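Local coordinates for predicted sugar phosphatases of the HAD superfamily (Cytophaga hutchinsonii, PDB 2HX1), which probably hydrolyses phosphate esters of sugars or related small molecules, as a magnesium-binding member of the haloacid dehalogenase (HAD) superfamily, at residues 86-91 and 110-115; 93-98 and 133-138; 162-167 and 197-202. All coordinates share one frame; numbering follows the deposited sequence. Where two conformers were deposited one is given.

Contact 1. Residues 86-91 and 110-115; sequences ITKEYI and NYLVSD
Helix 83-94 lies against the parallel five-stranded sheet of what is probably the cap domain of this HAD-type protein, and here its segment 86-91 meets the loop that leads from helix 106-110 into strand 117-121. That loop opens with a type I beta turn from Asn110 to Val113, closed by Val113 N donating to Asn110 O. The apolar part of the contact belongs to Leu112. Its CG stands anti to the carbonyl carbon (chi1 -66°), which carries the two methyls over to the helix. CD2 settles on the backbone of Lys88, 3.6 Å from Lys88 CA, and the two side chains then run past each other in opposite directions. CD1 comes within 4.0 Å of Ile91 CD1, and Thr87 CG2 closes on both Leu112 methyls from one turn earlier, each of these two side chains crossing the leucine at about a right angle. Met119 and Leu139 also pack on Leu112 and bury it further. Contact with the aromatic ring falls to the lysine chain: Lys88 CD sits over one face of Tyr111, offset toward the rim, in a CH-pi contact 3.9 Å from the ring centroid. The ammonium itself is too far from the ring for more than a weak cation-pi attraction. Its firm partner is polar and lies on the backbone. With CG anti to the backbone N, the chain of Lys88 stays extended as far as CE and bends only at its last torsion (chi4 62°), turning the amino group toward the turn. There Lys88 NZ donates to Tyr111 O over 2.8 Å, approaching in the plane of the carbonyl, while Val113 O lies 3.4 Å from the same Lys88 NZ.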
# COMPACT_ATOMS: atom_id res chain seq x y z
N ILE A 86 -11.15 15.26 20.77
CA ILE A 86 -11.20 13.82 20.87
C ILE A 86 -9.91 13.31 21.49
O ILE A 86 -9.93 12.47 22.40
CB ILE A 86 -11.38 13.11 19.52
CG1 ILE A 86 -12.64 13.58 18.79
CG2 ILE A 86 -11.44 11.60 19.76
CD1 ILE A 86 -12.71 13.09 17.36
N THR A 87 -8.80 13.82 20.99
CA THR A 87 -7.49 13.45 21.50
C THR A 87 -7.40 13.68 23.01
O THR A 87 -6.96 12.81 23.73
CB THR A 87 -6.41 14.28 20.85
OG1 THR A 87 -6.38 14.00 19.45
CG2 THR A 87 -5.05 13.98 21.44
N LYS A 88 -7.80 14.86 23.45
CA LYS A 88 -7.80 15.23 24.85
C LYS A 88 -8.59 14.24 25.68
O LYS A 88 -8.11 13.80 26.72
CB LYS A 88 -8.40 16.63 25.03
CG LYS A 88 -8.21 17.25 26.42
CD LYS A 88 -8.13 18.78 26.32
CE LYS A 88 -7.93 19.47 27.69
NZ LYS A 88 -6.66 19.09 28.37
N GLU A 89 -9.80 13.90 25.23
CA GLU A 89 -10.64 12.97 25.97
C GLU A 89 -10.06 11.57 26.00
O GLU A 89 -10.24 10.84 26.98
CB GLU A 89 -12.06 12.88 25.38
CG GLU A 89 -12.89 14.17 25.51
N TYR A 90 -9.36 11.20 24.92
CA TYR A 90 -8.72 9.89 24.83
C TYR A 90 -7.57 9.77 25.80
O TYR A 90 -7.45 8.77 26.48
CB TYR A 90 -8.24 9.59 23.41
CG TYR A 90 -7.78 8.16 23.23
CD1 TYR A 90 -6.48 7.77 23.56
CD2 TYR A 90 -8.64 7.20 22.73
CE1 TYR A 90 -6.05 6.45 23.39
CE2 TYR A 90 -8.23 5.87 22.59
CZ TYR A 90 -6.93 5.51 22.92
OH TYR A 90 -6.52 4.22 22.74
N ILE A 91 -6.73 10.80 25.87
CA ILE A 91 -5.63 10.86 26.83
C ILE A 91 -6.14 10.80 28.26
O ILE A 91 -5.64 10.02 29.06
CB ILE A 91 -4.78 12.12 26.63
CG1 ILE A 91 -4.00 12.01 25.31
CG2 ILE A 91 -3.79 12.30 27.78
CD1 ILE A 91 -3.37 13.32 24.90
N ASN A 110 -0.03 22.81 24.79
CA ASN A 110 -0.64 23.45 25.97
C ASN A 110 -2.08 23.02 26.27
O ASN A 110 -2.45 22.74 27.43
CB ASN A 110 -0.58 24.99 25.82
CG ASN A 110 0.76 25.59 26.30
OD1 ASN A 110 1.55 24.94 27.02
ND2 ASN A 110 1.01 26.84 25.90
N TYR A 111 -2.89 22.94 25.23
CA TYR A 111 -4.27 22.48 25.33
C TYR A 111 -4.40 21.09 25.96
O TYR A 111 -5.42 20.78 26.58
CB TYR A 111 -4.89 22.42 23.93
CG TYR A 111 -6.34 21.98 23.84
CD1 TYR A 111 -7.35 22.57 24.64
CD2 TYR A 111 -6.74 21.04 22.89
CE1 TYR A 111 -8.71 22.19 24.52
CE2 TYR A 111 -8.09 20.65 22.75
CZ TYR A 111 -9.06 21.22 23.58
OH TYR A 111 -10.38 20.82 23.42
N LEU A 112 -3.39 20.23 25.79
CA LEU A 112 -3.51 18.85 26.30
C LEU A 112 -2.99 18.69 27.73
O LEU A 112 -3.22 17.65 28.36
CB LEU A 112 -2.82 17.85 25.35
CG LEU A 112 -3.43 17.67 23.96
CD1 LEU A 112 -2.54 16.75 23.12
CD2 LEU A 112 -4.83 17.10 24.04
N VAL A 113 -2.33 19.72 28.24
CA VAL A 113 -1.83 19.73 29.63
C VAL A 113 -2.97 19.37 30.61
O VAL A 113 -4.12 19.83 30.45
CB VAL A 113 -1.21 21.12 29.95
CG1 VAL A 113 -1.04 21.35 31.44
CG2 VAL A 113 0.12 21.26 29.20
N SER A 114 -2.67 18.51 31.58
CA SER A 114 -3.67 18.09 32.57
C SER A 114 -3.01 17.51 33.82
O SER A 114 -1.79 17.33 33.87
CB SER A 114 -4.65 17.08 31.95
OG SER A 114 -3.99 15.89 31.59
N ASP A 115 -3.84 17.22 34.83
CA ASP A 115 -3.37 16.64 36.09
C ASP A 115 -2.96 15.17 35.92
O ASP A 115 -3.66 14.38 35.27
CB ASP A 115 -4.44 16.77 37.18
CG ASP A 115 -4.50 18.17 37.78
OD1 ASP A 115 -3.46 18.65 38.29
OD2 ASP A 115 -5.59 18.78 37.77

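Contact 2. Residues 93-98 and 133-138; sequences LKVDGG and VNALVL
Asn134 carries its CG anti to the carbonyl carbon (chi1 -63°), and a chi2 of -25° then swings ND2 toward the loop that follows helix 83-94. Val95, the first residue to leave helical torsions there, has CG1 anti to its own backbone N (chi1 175°), so its two methyls face successive residues at the start of strand 133-138. Val95 CG1 touches Asn134 CB at 3.7 Å, and Val95 CG2 meets Ala135 CB at the same distance of 3.7 Å. Beyond this apolar step the asparagine amide takes over: Asn134 ND2 donates to Gly97 O over 2.7 Å. The acceptor lies close to the amide plane, yet the donor stands well above the plane of the carbonyl, so the bond is short but does not follow a lone pair. Gly98 CA passes 3.5 Å from Asn134 ND2; a beta carbon on this glycine would run into that nitrogen. An alanine here in place of Asn134 would lack the ND2 donor to Gly97 O and would probably leave Gly97 and Gly98 less firmly held against the strand. Asn134 also bonds through its backbone to Ile99, so the loop is delivered directly into the sheet. Here the chain leaves helix 83-94 and enters the parallel five-stranded alpha/beta sheet by strand 98-103, which lies alongside strand 133-138.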
# COMPACT_ATOMS: atom_id res chain seq x y z
N LEU A 93 -8.82 9.66 29.45
CA LEU A 93 -9.43 8.40 29.75
C LEU A 93 -8.43 7.26 29.74
O LEU A 93 -8.49 6.39 30.62
CB LEU A 93 -10.53 8.09 28.76
CG LEU A 93 -10.92 6.62 28.73
CD1 LEU A 93 -11.47 6.17 30.11
CD2 LEU A 93 -11.92 6.40 27.62
N LYS A 94 -7.56 7.22 28.73
CA LYS A 94 -6.83 6.00 28.46
C LYS A 94 -5.37 6.01 28.87
O LYS A 94 -4.75 4.96 28.86
CB LYS A 94 -6.91 5.63 26.98
CG LYS A 94 -8.27 5.26 26.47
CD LYS A 94 -8.62 3.84 26.79
CE LYS A 94 -9.95 3.41 26.14
NZ LYS A 94 -10.32 2.00 26.58
N VAL A 95 -4.80 7.16 29.18
CA VAL A 95 -3.40 7.23 29.57
C VAL A 95 -3.33 7.43 31.09
O VAL A 95 -3.97 8.33 31.60
CB VAL A 95 -2.66 8.36 28.83
CG1 VAL A 95 -1.21 8.50 29.34
CG2 VAL A 95 -2.69 8.12 27.38
N ASP A 96 -2.57 6.57 31.77
CA ASP A 96 -2.49 6.56 33.22
C ASP A 96 -1.22 7.24 33.70
O ASP A 96 -0.18 6.60 33.88
CB ASP A 96 -2.55 5.11 33.75
CG ASP A 96 -2.83 5.05 35.27
OD1 ASP A 96 -3.00 6.13 35.89
OD2 ASP A 96 -2.90 3.93 35.83
N GLY A 97 -1.29 8.55 33.88
CA GLY A 97 -0.13 9.28 34.37
C GLY A 97 1.07 9.15 33.44
O GLY A 97 0.92 8.81 32.26
N GLY A 98 2.25 9.42 33.99
CA GLY A 98 3.51 9.39 33.26
C GLY A 98 3.63 10.55 32.30
O GLY A 98 3.06 11.61 32.53
N VAL A 133 7.03 7.08 29.47
CA VAL A 133 6.27 7.63 28.35
C VAL A 133 5.14 6.67 28.03
O VAL A 133 5.38 5.55 27.61
CB VAL A 133 7.11 7.86 27.09
CG1 VAL A 133 6.22 8.30 25.93
CG2 VAL A 133 8.18 8.89 27.32
N ASN A 134 3.90 7.15 28.17
CA ASN A 134 2.72 6.30 28.06
C ASN A 134 1.88 6.60 26.83
O ASN A 134 0.91 5.89 26.54
CB ASN A 134 1.88 6.45 29.33
CG ASN A 134 2.61 5.98 30.56
OD1 ASN A 134 3.51 5.13 30.49
ND2 ASN A 134 2.27 6.53 31.70
N ALA A 135 2.26 7.63 26.08
CA ALA A 135 1.61 7.92 24.80
C ALA A 135 2.47 8.88 23.99
O ALA A 135 3.32 9.61 24.52
CB ALA A 135 0.16 8.51 25.00
N LEU A 136 2.22 8.87 22.69
CA LEU A 136 2.84 9.81 21.77
C LEU A 136 1.73 10.54 21.02
O LEU A 136 0.86 9.88 20.46
CB LEU A 136 3.72 9.06 20.77
CG LEU A 136 4.20 9.85 19.55
CD1 LEU A 136 5.18 10.94 20.01
CD2 LEU A 136 4.83 8.91 18.52
N VAL A 137 1.78 11.86 20.98
CA VAL A 137 0.87 12.64 20.11
C VAL A 137 1.59 13.47 19.07
O VAL A 137 2.57 14.13 19.38
CB VAL A 137 -0.08 13.51 20.92
CG1 VAL A 137 -0.90 12.63 21.79
CG2 VAL A 137 0.68 14.51 21.80
N LEU A 138 1.12 13.40 17.83
CA LEU A 138 1.61 14.25 16.74
C LEU A 138 0.65 15.46 16.58
O LEU A 138 -0.55 15.29 16.33
CB LEU A 138 1.75 13.44 15.45
CG LEU A 138 3.17 12.92 15.15
CD1 LEU A 138 3.71 12.23 16.40
CD2 LEU A 138 3.19 11.99 13.96

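Contact 3. Residues 162-167 and 197-202; sequences IPAIVA and RRFIRF. With EDO (1,2-ethanediol), chain M.
Two nitrogens of one arginine close on a single carbonyl: Arg198 NH1 and NH2 both donate to Ile162 O, at 2.9 Å and 3.1 Å, with the oxygen in the guanidinium plane. A bend at chi2 (75°) turns the buried Arg198 back to reach it. A water accepts from Ala164 N and donates to Arg198 O, bridging the two segments just where strand pairing starts. Strands 164-167 and 199-202 run as parallel neighbours, joined by Ile200 N on Ala164 O, Val166 N on Ile200 O and Phe202 N on Val166 O. On one face Ile165 CG2 presses obliquely on the Phe202 ring, 3.4 Å from CE2. On the other, Val166 CG1 lies over the guanidinium of Arg201, whose charge pairs with Glu192. Earlier along both segments, Ala164 CB makes a CH-pi contact over one face of the Phe199 ring, 3.8 Å from its centroid. Lys244 NZ of the second subunit hydrogen-bonds to Arg201 O, and an ethanediol, probably from the crystallisation liquor, links by hydrogen bonds Phe199 O to Thr269 O of that subunit. The paired donors would be expected to polarise Ile162 O, and the two bonds probably fix the chain just before the backbone ladder begins.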
# COMPACT_ATOMS: atom_id res chain seq x y z
N ILE A 162 2.77 1.73 23.29
CA ILE A 162 1.94 2.88 23.68
C ILE A 162 1.11 3.35 22.47
O ILE A 162 1.50 3.13 21.33
CB ILE A 162 2.82 4.09 24.21
CG1 ILE A 162 3.74 4.60 23.09
CG2 ILE A 162 3.58 3.70 25.47
CD1 ILE A 162 4.78 5.61 23.47
N PRO A 163 -0.03 4.01 22.72
CA PRO A 163 -0.76 4.58 21.58
C PRO A 163 -0.02 5.75 20.91
O PRO A 163 0.55 6.60 21.59
CB PRO A 163 -2.07 5.06 22.22
CG PRO A 163 -1.72 5.35 23.61
CD PRO A 163 -0.71 4.30 23.99
N ALA A 164 0.01 5.74 19.59
CA ALA A 164 0.48 6.87 18.80
C ALA A 164 -0.75 7.50 18.15
O ALA A 164 -1.50 6.81 17.43
CB ALA A 164 1.49 6.42 17.75
N ILE A 165 -0.97 8.79 18.44
CA ILE A 165 -2.20 9.52 18.04
C ILE A 165 -1.86 10.72 17.12
O ILE A 165 -0.91 11.48 17.37
CB ILE A 165 -2.94 10.04 19.32
CG1 ILE A 165 -3.32 8.90 20.26
CG2 ILE A 165 -4.26 10.80 19.00
CD1 ILE A 165 -3.67 9.39 21.64
N VAL A 166 -2.65 10.92 16.08
CA VAL A 166 -2.56 12.13 15.26
C VAL A 166 -3.96 12.51 14.79
O VAL A 166 -4.81 11.65 14.63
CB VAL A 166 -1.58 11.90 14.03
CG1 VAL A 166 -2.14 10.85 13.04
CG2 VAL A 166 -1.27 13.23 13.30
N ALA A 167 -4.19 13.81 14.55
CA ALA A 167 -5.37 14.30 13.81
C ALA A 167 -5.25 13.86 12.36
O ALA A 167 -4.17 13.94 11.76
CB ALA A 167 -5.43 15.82 13.85
N ARG A 197 1.35 0.61 9.62
CA ARG A 197 0.24 1.35 10.23
C ARG A 197 0.32 1.24 11.74
O ARG A 197 0.60 0.18 12.30
CB ARG A 197 -1.10 0.78 9.77
CG ARG A 197 -2.33 1.41 10.43
CD ARG A 197 -3.57 1.26 9.56
NE ARG A 197 -3.95 -0.14 9.37
CZ ARG A 197 -4.88 -0.79 10.07
NH1 ARG A 197 -5.57 -0.17 11.03
NH2 ARG A 197 -5.13 -2.08 9.81
N ARG A 198 0.06 2.34 12.42
CA ARG A 198 0.47 2.44 13.81
C ARG A 198 -0.18 3.61 14.55
O ARG A 198 -0.17 3.61 15.79
CB ARG A 198 2.02 2.54 13.87
CG ARG A 198 2.64 2.69 15.30
CD ARG A 198 2.61 1.39 16.05
NE ARG A 198 3.37 1.42 17.31
CZ ARG A 198 2.91 1.93 18.44
NH1 ARG A 198 1.73 2.49 18.49
NH2 ARG A 198 3.67 1.90 19.54
N PHE A 199 -0.73 4.59 13.82
CA PHE A 199 -1.40 5.74 14.43
C PHE A 199 -2.89 5.54 14.53
O PHE A 199 -3.53 5.05 13.60
CB PHE A 199 -1.08 7.05 13.70
CG PHE A 199 0.29 7.55 14.00
CD1 PHE A 199 1.39 6.97 13.39
CD2 PHE A 199 0.48 8.55 14.91
CE1 PHE A 199 2.68 7.41 13.68
CE2 PHE A 199 1.78 8.99 15.23
CZ PHE A 199 2.87 8.43 14.62
N ILE A 200 -3.40 5.85 15.71
CA ILE A 200 -4.82 6.11 15.92
C ILE A 200 -5.06 7.50 15.35
O ILE A 200 -4.43 8.48 15.78
CB ILE A 200 -5.21 6.15 17.41
CG1 ILE A 200 -4.91 4.80 18.11
CG2 ILE A 200 -6.71 6.47 17.53
CD1 ILE A 200 -4.43 4.90 19.55
N ARG A 201 -5.96 7.57 14.38
CA ARG A 201 -6.29 8.82 13.73
C ARG A 201 -7.69 9.31 14.13
O ARG A 201 -8.64 8.58 14.03
CB ARG A 201 -6.23 8.61 12.22
CG ARG A 201 -4.76 8.57 11.70
CD ARG A 201 -4.67 8.12 10.28
NE ARG A 201 -3.27 8.11 9.83
CZ ARG A 201 -2.67 9.10 9.17
NH1 ARG A 201 -3.32 10.23 8.85
NH2 ARG A 201 -1.39 8.97 8.81
N PHE A 202 -7.79 10.56 14.58
CA PHE A 202 -9.06 11.13 15.02
C PHE A 202 -9.50 12.19 14.05
O PHE A 202 -8.67 12.93 13.49
CB PHE A 202 -8.93 11.77 16.41
CG PHE A 202 -8.72 10.75 17.54
CD1 PHE A 202 -9.60 9.69 17.71
CD2 PHE A 202 -7.68 10.90 18.44
CE1 PHE A 202 -9.44 8.78 18.76
CE2 PHE A 202 -7.52 10.00 19.49
CZ PHE A 202 -8.40 8.94 19.64
C1 EDO M . -4.33 1.47 14.10
O1 EDO M . -4.71 2.65 13.37
C2 EDO M . -3.38 1.85 15.23
O2 EDO M . -2.29 0.94 15.25
O HOH W 1 -1.19 3.35 18.31

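Overall arrangement
From the N terminus, helix 83-94 comes first and serves two contacts. Contact 1 closes a short loop through strand 98-103 and helix 106-110, coming back to the helix just before strand 117-121. Contact 2 starts near the end of the same helix and closes later, at strand 133-138, so the two cross along the chain; Val137 touches both Ile91 and Leu112. Contact 3 follows in series, closing a loop through helix 184-195 to pair the last two strands of the five-stranded sheet. Strands 133-138 and 164-167 are neighbours, linking contacts 2 and 3, while Ile86, Thr87 and Tyr90 pack on Phe202, tying helix 83-94 to the sheet's edge.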